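Local coordinates for protein HTH-type transcriptional regulator AscG (Escherichia coli, PDB 3BRQ) that represses transcription of the cryptic asc operon as a sequence-specific DNA-binding regulator, at residues His61-Glu66 / Arg86-Asp91; Ile81-Arg86 / Gln102-Leu107; Glu92-Ile97 / Arg109-Asn114. One frame throughout, in Å; residues are numbered along the deposited sequence.

Contact 1. Residues His61-Glu66 / Arg86-Asp91; sequences HSAEEE and RFLSVD. With SO4 (sulfate ion), chain F.
Phe87 and Glu66 carry most of the surface buried here, with Leu88 next. Glu66 CG is anti to the carbonyl carbon and the chain beyond it is extended, which carries the carboxylate out to three successive backbone N-H groups of the turn after strand 80-84. OE2 accepts from Phe87 N through the syn lone pair, at 2.9 Å and 173°, and from Arg86 N at 2.8 Å, on the syn side but 34° out of the carboxylate plane. Leu88 N meets OE1 almost in line with its C-O bond, also at 2.8 Å. Thr27 OG1 bonds to OE2 as well, so this oxygen of a buried residue has three hydrogen-bond partners. An alanine at Glu66 would probably leave the N-H groups of Phe87 and Leu88 without their acceptor, Arg86 N with a weak bond to Thr27, and Thr27 OG1 without its carboxylate partner.

Phe87 lies across the start of the helix: its CB is 3.2 Å from Ala63 N, and its CZ 3.5 Å from His61 ND1, ring planes inclined at 46°. Arg86 CG lies 3.9 Å above the centre of one Phe87 ring face, and Arg86 NE and NH2 bind sulfate O2 and O3. Leu88 CD1 packs 3.7 Å from Glu66 CB. Ser62 OG caps this helix at Glu65 N. A first-turn carboxylate thus holds the loop after a parallel strand of a LacI-type, periplasmic-binding-protein-like fold.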
loop_
_atom_site.group_PDB
_atom_site.type_symbol
_atom_site.label_atom_id
_atom_site.label_comp_id
_atom_site.label_asym_id
_atom_site.label_seq_id
_atom_site.Cartn_x
_atom_site.Cartn_y
_atom_site.Cartn_z
ATOM N N HIS B 61 9.287 -15.670 1.016
ATOM C CA HIS B 61 9.090 -15.652 -0.409
ATOM C C HIS B 61 9.228 -17.015 -1.116
ATOM O O HIS B 61 9.795 -17.024 -2.222
ATOM C CB HIS B 61 10.105 -14.658 -1.068
ATOM C CG HIS B 61 9.567 -14.002 -2.303
ATOM N ND1 HIS B 61 9.448 -14.667 -3.509
ATOM C CD2 HIS B 61 9.095 -12.753 -2.523
ATOM C CE1 HIS B 61 8.922 -13.863 -4.416
ATOM N NE2 HIS B 61 8.702 -12.692 -3.847
ATOM N N SER B 62 8.715 -18.079 -0.503
ATOM C CA SER B 62 8.726 -19.428 -1.109
ATOM C C SER B 62 7.719 -20.323 -0.370
ATOM O O SER B 62 7.319 -19.986 0.718
ATOM C CB SER B 62 10.128 -20.002 -0.994
ATOM O OG SER B 62 10.439 -20.227 0.374
ATOM N N ALA B 63 7.348 -21.479 -0.926
ATOM C CA ALA B 63 6.455 -22.412 -0.208
ATOM C C ALA B 63 7.057 -22.856 1.128
ATOM O O ALA B 63 6.367 -22.869 2.183
ATOM C CB ALA B 63 6.154 -23.686 -1.084
ATOM N N GLU B 64 8.330 -23.276 1.080
ATOM C CA GLU B 64 9.030 -23.735 2.263
ATOM C C GLU B 64 9.053 -22.709 3.397
ATOM O O GLU B 64 8.848 -23.063 4.565
ATOM C CB GLU B 64 10.473 -24.177 1.912
ATOM C CG GLU B 64 11.331 -24.591 3.168
ATOM C CD GLU B 64 10.837 -25.838 3.889
ATOM O OE1 GLU B 64 10.231 -26.728 3.230
ATOM O OE2 GLU B 64 11.131 -25.967 5.113
ATOM N N GLU B 65 9.265 -21.449 3.077
ATOM C CA GLU B 65 9.295 -20.437 4.130
ATOM C C GLU B 65 7.870 -20.087 4.661
ATOM O O GLU B 65 7.710 -19.726 5.828
ATOM C CB GLU B 65 9.978 -19.183 3.610
ATOM C CG GLU B 65 11.529 -19.228 3.643
ATOM C CD GLU B 65 12.205 -18.258 2.673
ATOM O OE1 GLU B 65 11.676 -17.899 1.588
ATOM O OE2 GLU B 65 13.321 -17.869 2.986
ATOM N N GLU B 66 6.845 -20.182 3.798
ATOM C CA GLU B 66 5.472 -20.005 4.253
ATOM C C GLU B 66 5.123 -21.063 5.273
ATOM O O GLU B 66 4.591 -20.732 6.314
ATOM C CB GLU B 66 4.483 -20.004 3.081
ATOM C CG GLU B 66 4.609 -18.777 2.149
ATOM C CD GLU B 66 3.845 -18.952 0.835
ATOM O OE1 GLU B 66 3.471 -20.123 0.498
ATOM O OE2 GLU B 66 3.636 -17.948 0.110
ATOM N N ARG B 86 1.280 -17.226 -1.222
ATOM C CA ARG B 86 1.425 -17.162 -2.661
ATOM C C ARG B 86 1.860 -18.543 -3.122
ATOM O O ARG B 86 1.294 -19.055 -4.098
ATOM C CB ARG B 86 2.486 -16.130 -3.127
ATOM C CG ARG B 86 2.676 -16.168 -4.662
ATOM C CD ARG B 86 3.302 -14.962 -5.267
ATOM N NE ARG B 86 2.436 -13.764 -5.238
ATOM C CZ ARG B 86 2.866 -12.600 -5.677
ATOM N NH1 ARG B 86 4.099 -12.573 -6.182
ATOM N NH2 ARG B 86 2.096 -11.487 -5.643
ATOM N N PHE B 87 2.842 -19.154 -2.441
ATOM C CA PHE B 87 3.553 -20.322 -3.015
ATOM C C PHE B 87 3.032 -21.727 -2.657
ATOM O O PHE B 87 3.133 -22.650 -3.492
ATOM C CB PHE B 87 5.075 -20.215 -2.776
ATOM C CG PHE B 87 5.687 -18.976 -3.381
ATOM C CD1 PHE B 87 6.050 -18.953 -4.750
ATOM C CD2 PHE B 87 5.823 -17.818 -2.625
ATOM C CE1 PHE B 87 6.584 -17.812 -5.323
ATOM C CE2 PHE B 87 6.356 -16.645 -3.193
ATOM C CZ PHE B 87 6.731 -16.616 -4.512
ATOM N N LEU B 88 2.543 -21.939 -1.434
ATOM C CA LEU B 88 2.101 -23.285 -1.040
ATOM C C LEU B 88 1.010 -23.792 -1.974
ATOM O O LEU B 88 0.135 -23.030 -2.324
ATOM C CB LEU B 88 1.613 -23.331 0.395
ATOM C CG LEU B 88 2.678 -23.258 1.507
ATOM C CD1 LEU B 88 2.048 -22.733 2.818
ATOM C CD2 LEU B 88 3.309 -24.624 1.743
ATOM N N SER B 89 1.087 -25.052 -2.393
ATOM C CA SER B 89 0.023 -25.634 -3.213
ATOM C C SER B 89 -1.168 -25.884 -2.306
ATOM O O SER B 89 -1.033 -26.027 -1.091
ATOM C CB SER B 89 0.472 -26.948 -3.810
ATOM O OG SER B 89 0.603 -27.882 -2.781
ATOM N N VAL B 90 -2.356 -25.905 -2.883
ATOM C CA VAL B 90 -3.578 -26.373 -2.169
ATOM C C VAL B 90 -3.380 -27.626 -1.281
ATOM O O VAL B 90 -3.720 -27.630 -0.076
ATOM C CB VAL B 90 -4.754 -26.486 -3.196
ATOM C CG1 VAL B 90 -5.781 -27.555 -2.842
ATOM C CG2 VAL B 90 -5.401 -25.107 -3.325
ATOM N N ASP B 91 -2.813 -28.675 -1.877
ATOM C CA ASP B 91 -2.542 -29.897 -1.172
ATOM C C ASP B 91 -1.590 -29.694 -0.021
ATOM O O ASP B 91 -1.784 -30.293 1.010
ATOM C CB ASP B 91 -1.971 -30.960 -2.112
ATOM C CG ASP B 91 -2.987 -31.412 -3.135
ATOM O OD1 ASP B 91 -4.192 -31.377 -2.816
ATOM O OD2 ASP B 91 -2.586 -31.813 -4.251
HETATM S S SO4 F . -1.280 -13.276 -4.743
HETATM O O1 SO4 F . -2.263 -14.077 -5.396
HETATM O O2 SO4 F . -0.364 -14.163 -3.979
HETATM O O3 SO4 F . -0.656 -12.364 -5.666
HETATM O O4 SO4 F . -2.014 -12.359 -3.878
#

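Contact 2. Residues Ile81-Arg86 / Gln102-Leu107; sequences IMIYPR and QPIMVL. With SO4 (sulfate ion), chain F.
CG is anti to the backbone N in both Tyr84 (chi1 174°) and Leu107 (chi1 -176°); from there the Leu107 branch CD2 lies 4.0 Å from Tyr84 CD2. The same methyl is also 4.0 Å from SE of Met82, a selenomethionine, so one leucine branch touches both side chains. Ile83 also has CG1 anti to its N, which leaves the second branch, CG2, between N and the carbonyl carbon, where it touches Ile104 CG2 and Val106 CB. Pro85 crosses Val106 at about a right angle, CD to CG2.

The backbones form a regular parallel ladder with neighbouring strand axes inclined at 27°. Ile81 N donates to Pro103 O, Met105 N to Ile81 O and Ile83 N to Met105 O, each at 2.8 Å; Leu107 N to Ile83 O closes the series at 3.0 Å. Strand 80-84, helix 90-98 and strand 104-107 make a beta-alpha-beta crossover unit of the Rossmann-like sheet. Ile81, Ile83, Ile104 and Val106 share the sheet face covered by helices 63-75 and 90-98, whereas Met82 and Met105 face helix 255-270.

Beyond the ladder, Tyr84 OH donates to SO4 O4 at 2.6 Å, and Ile34 N bonds to the same hydroxyl. O4 lies at the edge of the tyrosine ring, near its plane; the ion is probably from the crystallisation liquor. Arg86, Ser151, Thr153 and Gly33 N complete its site.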
loop_
_atom_site.group_PDB
_atom_site.type_symbol
_atom_site.label_atom_id
_atom_site.label_comp_id
_atom_site.label_asym_id
_atom_site.label_seq_id
_atom_site.Cartn_x
_atom_site.Cartn_y
_atom_site.Cartn_z
ATOM N N ILE B 81 -4.365 -19.736 13.301
ATOM C CA ILE B 81 -3.541 -19.133 12.234
ATOM C C ILE B 81 -4.385 -18.758 11.004
ATOM O O ILE B 81 -5.252 -19.532 10.570
ATOM C CB ILE B 81 -2.397 -20.100 11.834
ATOM C CG1 ILE B 81 -1.596 -20.530 13.073
ATOM C CG2 ILE B 81 -1.434 -19.484 10.736
ATOM C CD1 ILE B 81 -0.623 -19.420 13.498
HETATM N N MSE B 82 -4.149 -17.581 10.444
HETATM C CA MSE B 82 -4.658 -17.269 9.091
HETATM C C MSE B 82 -3.457 -17.286 8.169
HETATM O O MSE B 82 -2.552 -16.482 8.347
HETATM C CB MSE B 82 -5.305 -15.882 9.011
HETATM C CG MSE B 82 -5.847 -15.565 7.549
HETATM SE SE MSE B 82 -5.920 -13.685 7.137
HETATM C CE MSE B 82 -3.964 -13.425 6.874
ATOM N N ILE B 83 -3.441 -18.190 7.175
ATOM C CA ILE B 83 -2.334 -18.169 6.199
ATOM C C ILE B 83 -2.807 -17.483 4.898
ATOM O O ILE B 83 -3.842 -17.823 4.366
ATOM C CB ILE B 83 -1.705 -19.580 5.991
ATOM C CG1 ILE B 83 -0.753 -19.642 4.788
ATOM C CG2 ILE B 83 -2.752 -20.635 5.750
ATOM C CD1 ILE B 83 0.619 -18.982 5.078
ATOM N N TYR B 84 -2.088 -16.453 4.443
ATOM C CA TYR B 84 -2.300 -15.950 3.086
ATOM C C TYR B 84 -1.067 -16.266 2.175
ATOM O O TYR B 84 -0.123 -15.506 2.128
ATOM C CB TYR B 84 -2.684 -14.474 3.164
ATOM C CG TYR B 84 -2.803 -13.725 1.852
ATOM C CD1 TYR B 84 -2.874 -14.393 0.618
ATOM C CD2 TYR B 84 -2.825 -12.321 1.859
ATOM C CE1 TYR B 84 -2.936 -13.688 -0.579
ATOM C CE2 TYR B 84 -2.932 -11.610 0.683
ATOM C CZ TYR B 84 -3.008 -12.311 -0.527
ATOM O OH TYR B 84 -3.096 -11.569 -1.675
ATOM N N PRO B 85 -1.061 -17.444 1.503
ATOM C CA PRO B 85 0.121 -17.903 0.827
ATOM C C PRO B 85 0.113 -17.607 -0.683
ATOM O O PRO B 85 -0.942 -17.743 -1.366
ATOM C CB PRO B 85 0.042 -19.430 1.056
ATOM C CG PRO B 85 -1.369 -19.717 1.018
ATOM C CD PRO B 85 -2.116 -18.453 1.428
ATOM N N ARG B 86 1.280 -17.226 -1.222
ATOM C CA ARG B 86 1.425 -17.162 -2.661
ATOM C C ARG B 86 1.860 -18.543 -3.122
ATOM O O ARG B 86 1.294 -19.055 -4.098
ATOM C CB ARG B 86 2.486 -16.130 -3.127
ATOM C CG ARG B 86 2.676 -16.168 -4.662
ATOM C CD ARG B 86 3.302 -14.962 -5.267
ATOM N NE ARG B 86 2.436 -13.764 -5.238
ATOM C CZ ARG B 86 2.866 -12.600 -5.677
ATOM N NH1 ARG B 86 4.099 -12.573 -6.182
ATOM N NH2 ARG B 86 2.096 -11.487 -5.643
ATOM N N GLN B 102 -4.624 -26.848 16.136
ATOM C CA GLN B 102 -5.064 -25.445 16.238
ATOM C C GLN B 102 -5.875 -25.080 14.983
ATOM O O GLN B 102 -5.609 -25.595 13.898
ATOM C CB GLN B 102 -3.855 -24.491 16.370
ATOM C CG GLN B 102 -2.948 -24.687 17.565
ATOM C CD GLN B 102 -1.844 -25.717 17.310
ATOM O OE1 GLN B 102 -2.034 -26.682 16.552
ATOM N NE2 GLN B 102 -0.687 -25.524 17.953
ATOM N N PRO B 103 -6.859 -24.189 15.120
ATOM C CA PRO B 103 -7.619 -23.725 13.982
ATOM C C PRO B 103 -6.697 -22.984 12.995
ATOM O O PRO B 103 -6.081 -21.983 13.378
ATOM C CB PRO B 103 -8.597 -22.727 14.614
ATOM C CG PRO B 103 -8.682 -23.166 16.019
ATOM C CD PRO B 103 -7.293 -23.509 16.351
ATOM N N ILE B 104 -6.591 -23.497 11.773
ATOM C CA ILE B 104 -5.799 -22.856 10.692
ATOM C C ILE B 104 -6.710 -22.585 9.511
ATOM O O ILE B 104 -7.411 -23.493 9.035
ATOM C CB ILE B 104 -4.574 -23.691 10.223
ATOM C CG1 ILE B 104 -3.647 -23.955 11.400
ATOM C CG2 ILE B 104 -3.791 -22.951 9.058
ATOM C CD1 ILE B 104 -2.571 -24.968 11.121
HETATM N N MSE B 105 -6.753 -21.340 9.056
HETATM C CA MSE B 105 -7.563 -21.033 7.891
HETATM C C MSE B 105 -6.743 -20.348 6.807
HETATM O O MSE B 105 -5.771 -19.656 7.136
HETATM C CB MSE B 105 -8.769 -20.179 8.310
HETATM C CG MSE B 105 -9.841 -21.089 9.001
HETATM SE SE MSE B 105 -11.485 -20.190 9.399
HETATM C CE MSE B 105 -12.266 -19.965 7.668
ATOM N N VAL B 106 -7.175 -20.487 5.550
ATOM C CA VAL B 106 -6.448 -19.971 4.385
ATOM C C VAL B 106 -7.293 -18.896 3.703
ATOM O O VAL B 106 -8.496 -19.043 3.557
ATOM C CB VAL B 106 -6.040 -21.126 3.371
ATOM C CG1 VAL B 106 -7.254 -21.767 2.801
ATOM C CG2 VAL B 106 -5.164 -20.595 2.217
ATOM N N LEU B 107 -6.646 -17.776 3.379
ATOM C CA LEU B 107 -7.202 -16.672 2.608
ATOM C C LEU B 107 -6.693 -16.720 1.150
ATOM O O LEU B 107 -5.475 -16.857 0.905
ATOM C CB LEU B 107 -6.738 -15.342 3.259
ATOM C CG LEU B 107 -7.287 -14.034 2.653
ATOM C CD1 LEU B 107 -8.816 -13.909 2.972
ATOM C CD2 LEU B 107 -6.540 -12.830 3.240
HETATM S S SO4 F . -1.280 -13.276 -4.743
HETATM O O1 SO4 F . -2.263 -14.077 -5.396
HETATM O O2 SO4 F . -0.364 -14.163 -3.979
HETATM O O3 SO4 F . -0.656 -12.364 -5.666
HETATM O O4 SO4 F . -2.014 -12.359 -3.878
#

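Contact 3. Residues Glu92-Ile97 / Arg109-Asn114; sequences EIDDII and RRLRKN
One face of the Arg109 guanidinium is met by Ile93 CD1, 4.2 Å above the plane and offset toward the rim, while NH1 bonds to backbone carbonyls that include that of Leu88. The other flat groups are the Asp94 carboxylate and the Asn114 amide, their planes 54° apart. All belong to the packing of helix 90-98, the crossover helix of a beta-alpha-beta unit, against the loop leading from strand 104-107 to strand 118-119.

Asp94 ties down that loop. Its OD1 accepts from Asn114 N at 2.9 Å (171°) and from Asn114 ND2 at 3.1 Å, both donors reaching it from the same face of the carboxylate. OD2 takes Lys113 N from above the plane at 3.2 Å, plus a weak bond from Arg112 N. Chi1 of -85° sets CG beside the Asp94 backbone N, and from there the two oxygens reach this run of N-H groups. Asp98 OD1, later in the helix, forms a salt bridge with Lys113 NZ and a hydrogen bond with Asn114 ND2.

Next to these bonds Leu111 packs on the helix, crossing Ile93 at about a right angle; its CD2 lies 3.7 Å from Ile93 CG2, and its CD1 is 3.5 Å from Asp94 OD1.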
loop_
_atom_site.group_PDB
_atom_site.type_symbol
_atom_site.label_atom_id
_atom_site.label_comp_id
_atom_site.label_asym_id
_atom_site.label_seq_id
_atom_site.Cartn_x
_atom_site.Cartn_y
_atom_site.Cartn_z
ATOM N N GLU B 92 -0.541 -28.896 -0.215
ATOM C CA GLU B 92 0.345 -28.573 0.924
ATOM C C GLU B 92 -0.426 -27.907 2.057
ATOM O O GLU B 92 -0.228 -28.228 3.223
ATOM C CB GLU B 92 1.505 -27.695 0.490
ATOM C CG GLU B 92 2.552 -28.484 -0.282
ATOM C CD GLU B 92 3.665 -27.606 -0.880
ATOM O OE1 GLU B 92 3.388 -26.629 -1.605
ATOM O OE2 GLU B 92 4.838 -27.919 -0.610
ATOM N N ILE B 93 -1.322 -26.987 1.713
ATOM C CA ILE B 93 -2.157 -26.342 2.713
ATOM C C ILE B 93 -3.079 -27.370 3.409
ATOM O O ILE B 93 -3.154 -27.376 4.632
ATOM C CB ILE B 93 -2.913 -25.116 2.136
ATOM C CG1 ILE B 93 -1.894 -24.086 1.551
ATOM C CG2 ILE B 93 -3.744 -24.440 3.258
ATOM C CD1 ILE B 93 -2.391 -23.221 0.315
ATOM N N ASP B 94 -3.707 -28.292 2.651
ATOM C CA ASP B 94 -4.551 -29.301 3.276
ATOM C C ASP B 94 -3.716 -30.151 4.269
ATOM O O ASP B 94 -4.175 -30.506 5.360
ATOM C CB ASP B 94 -5.229 -30.208 2.211
ATOM C CG ASP B 94 -6.529 -29.607 1.645
ATOM O OD1 ASP B 94 -7.357 -29.096 2.435
ATOM O OD2 ASP B 94 -6.733 -29.673 0.397
ATOM N N ASP B 95 -2.477 -30.458 3.899
ATOM C CA ASP B 95 -1.641 -31.298 4.761
ATOM C C ASP B 95 -1.304 -30.551 6.033
ATOM O O ASP B 95 -1.335 -31.119 7.129
ATOM C CB ASP B 95 -0.366 -31.707 4.037
ATOM C CG ASP B 95 -0.595 -32.827 3.008
ATOM O OD1 ASP B 95 -1.651 -33.471 3.021
ATOM O OD2 ASP B 95 0.322 -33.054 2.189
ATOM N N ILE B 96 -1.028 -29.255 5.906
ATOM C CA ILE B 96 -0.759 -28.462 7.097
ATOM C C ILE B 96 -1.937 -28.540 8.050
ATOM O O ILE B 96 -1.748 -28.842 9.232
ATOM C CB ILE B 96 -0.310 -27.019 6.746
ATOM C CG1 ILE B 96 1.135 -27.042 6.246
ATOM C CG2 ILE B 96 -0.322 -26.073 7.973
ATOM C CD1 ILE B 96 1.419 -26.055 5.176
ATOM N N ILE B 97 -3.147 -28.316 7.538
ATOM C CA ILE B 97 -4.340 -28.207 8.373
ATOM C C ILE B 97 -4.594 -29.496 9.129
ATOM O O ILE B 97 -4.924 -29.480 10.339
ATOM C CB ILE B 97 -5.582 -27.780 7.559
ATOM C CG1 ILE B 97 -5.442 -26.301 7.133
ATOM C CG2 ILE B 97 -6.841 -27.953 8.405
ATOM C CD1 ILE B 97 -6.414 -25.854 6.056
ATOM N N ARG B 109 -7.218 -18.773 -1.380
ATOM C CA ARG B 109 -6.996 -20.065 -2.058
ATOM C C ARG B 109 -8.167 -20.982 -1.670
ATOM O O ARG B 109 -8.612 -20.982 -0.512
ATOM C CB ARG B 109 -5.650 -20.717 -1.649
ATOM C CG ARG B 109 -4.424 -19.762 -1.492
ATOM C CD ARG B 109 -3.806 -19.250 -2.852
ATOM N NE ARG B 109 -3.442 -20.438 -3.599
ATOM C CZ ARG B 109 -2.274 -21.073 -3.476
ATOM N NH1 ARG B 109 -1.308 -20.524 -2.742
ATOM N NH2 ARG B 109 -2.041 -22.214 -4.167
ATOM N N ARG B 110 -8.678 -21.745 -2.626
ATOM C CA ARG B 110 -9.801 -22.683 -2.356
ATOM C C ARG B 110 -9.302 -24.087 -2.040
ATOM O O ARG B 110 -8.659 -24.697 -2.875
ATOM C CB ARG B 110 -10.769 -22.730 -3.557
ATOM C CG ARG B 110 -12.062 -23.545 -3.255
ATOM C CD ARG B 110 -13.153 -23.367 -4.310
ATOM N NE ARG B 110 -12.585 -23.209 -5.643
ATOM C CZ ARG B 110 -13.278 -23.226 -6.787
ATOM N NH1 ARG B 110 -14.603 -23.399 -6.791
ATOM N NH2 ARG B 110 -12.627 -23.064 -7.937
ATOM N N LEU B 111 -9.582 -24.604 -0.845
ATOM C CA LEU B 111 -9.082 -25.932 -0.479
ATOM C C LEU B 111 -9.892 -27.104 -1.047
ATOM O O LEU B 111 -11.096 -26.972 -1.326
ATOM C CB LEU B 111 -8.928 -26.067 1.048
ATOM C CG LEU B 111 -7.822 -25.212 1.702
ATOM C CD1 LEU B 111 -7.564 -25.681 3.099
ATOM C CD2 LEU B 111 -6.522 -25.217 0.914
ATOM N N ARG B 112 -9.220 -28.243 -1.239
ATOM C CA ARG B 112 -9.847 -29.427 -1.823
ATOM C C ARG B 112 -10.510 -30.259 -0.731
ATOM O O ARG B 112 -11.723 -30.485 -0.758
ATOM C CB ARG B 112 -8.797 -30.253 -2.592
ATOM C CG ARG B 112 -9.367 -31.453 -3.386
ATOM C CD ARG B 112 -8.278 -32.330 -4.067
ATOM N NE ARG B 112 -7.073 -31.591 -4.472
ATOM C CZ ARG B 112 -7.010 -30.679 -5.444
ATOM N NH1 ARG B 112 -8.093 -30.354 -6.148
ATOM N NH2 ARG B 112 -5.854 -30.063 -5.701
ATOM N N LYS B 113 -9.707 -30.717 0.224
ATOM C CA LYS B 113 -10.203 -31.443 1.390
ATOM C C LYS B 113 -10.869 -30.499 2.426
ATOM O O LYS B 113 -12.080 -30.551 2.600
ATOM C CB LYS B 113 -9.090 -32.300 1.987
ATOM C CG LYS B 113 -9.482 -33.144 3.165
ATOM C CD LYS B 113 -8.234 -33.836 3.731
ATOM C CE LYS B 113 -8.502 -34.429 5.108
ATOM N NZ LYS B 113 -9.242 -33.440 5.974
ATOM N N ASN B 114 -10.106 -29.611 3.065
ATOM C CA ASN B 114 -10.656 -28.756 4.133
ATOM C C ASN B 114 -11.258 -27.445 3.641
ATOM O O ASN B 114 -10.817 -26.345 4.029
ATOM C CB ASN B 114 -9.608 -28.490 5.211
ATOM C CG ASN B 114 -9.009 -29.762 5.781
ATOM O OD1 ASN B 114 -9.598 -30.409 6.645
ATOM N ND2 ASN B 114 -7.806 -30.107 5.324
#

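How the contacts relate
Contact 2 is the buried one, a ladder of backbone hydrogen bonds between adjacent strands with apolar side chains on the faces. Contacts 1 and 3 are only partly buried, and in each a helix carboxylate gathers successive backbone N-H groups of a loop: Glu66 in contact 1, Asp94 in contact 3. Contact 1 lies at the first turn of helix 63-75 and in the loop leading into helix 90-98, contact 3 along the body of that helix, while contact 2 joins the strands before and after it. Arg86 is shared by contacts 1 and 2, and Arg109 NH1 links all three, with Leu88 O at 2.9 Å and Pro85 O at 3.1 Å.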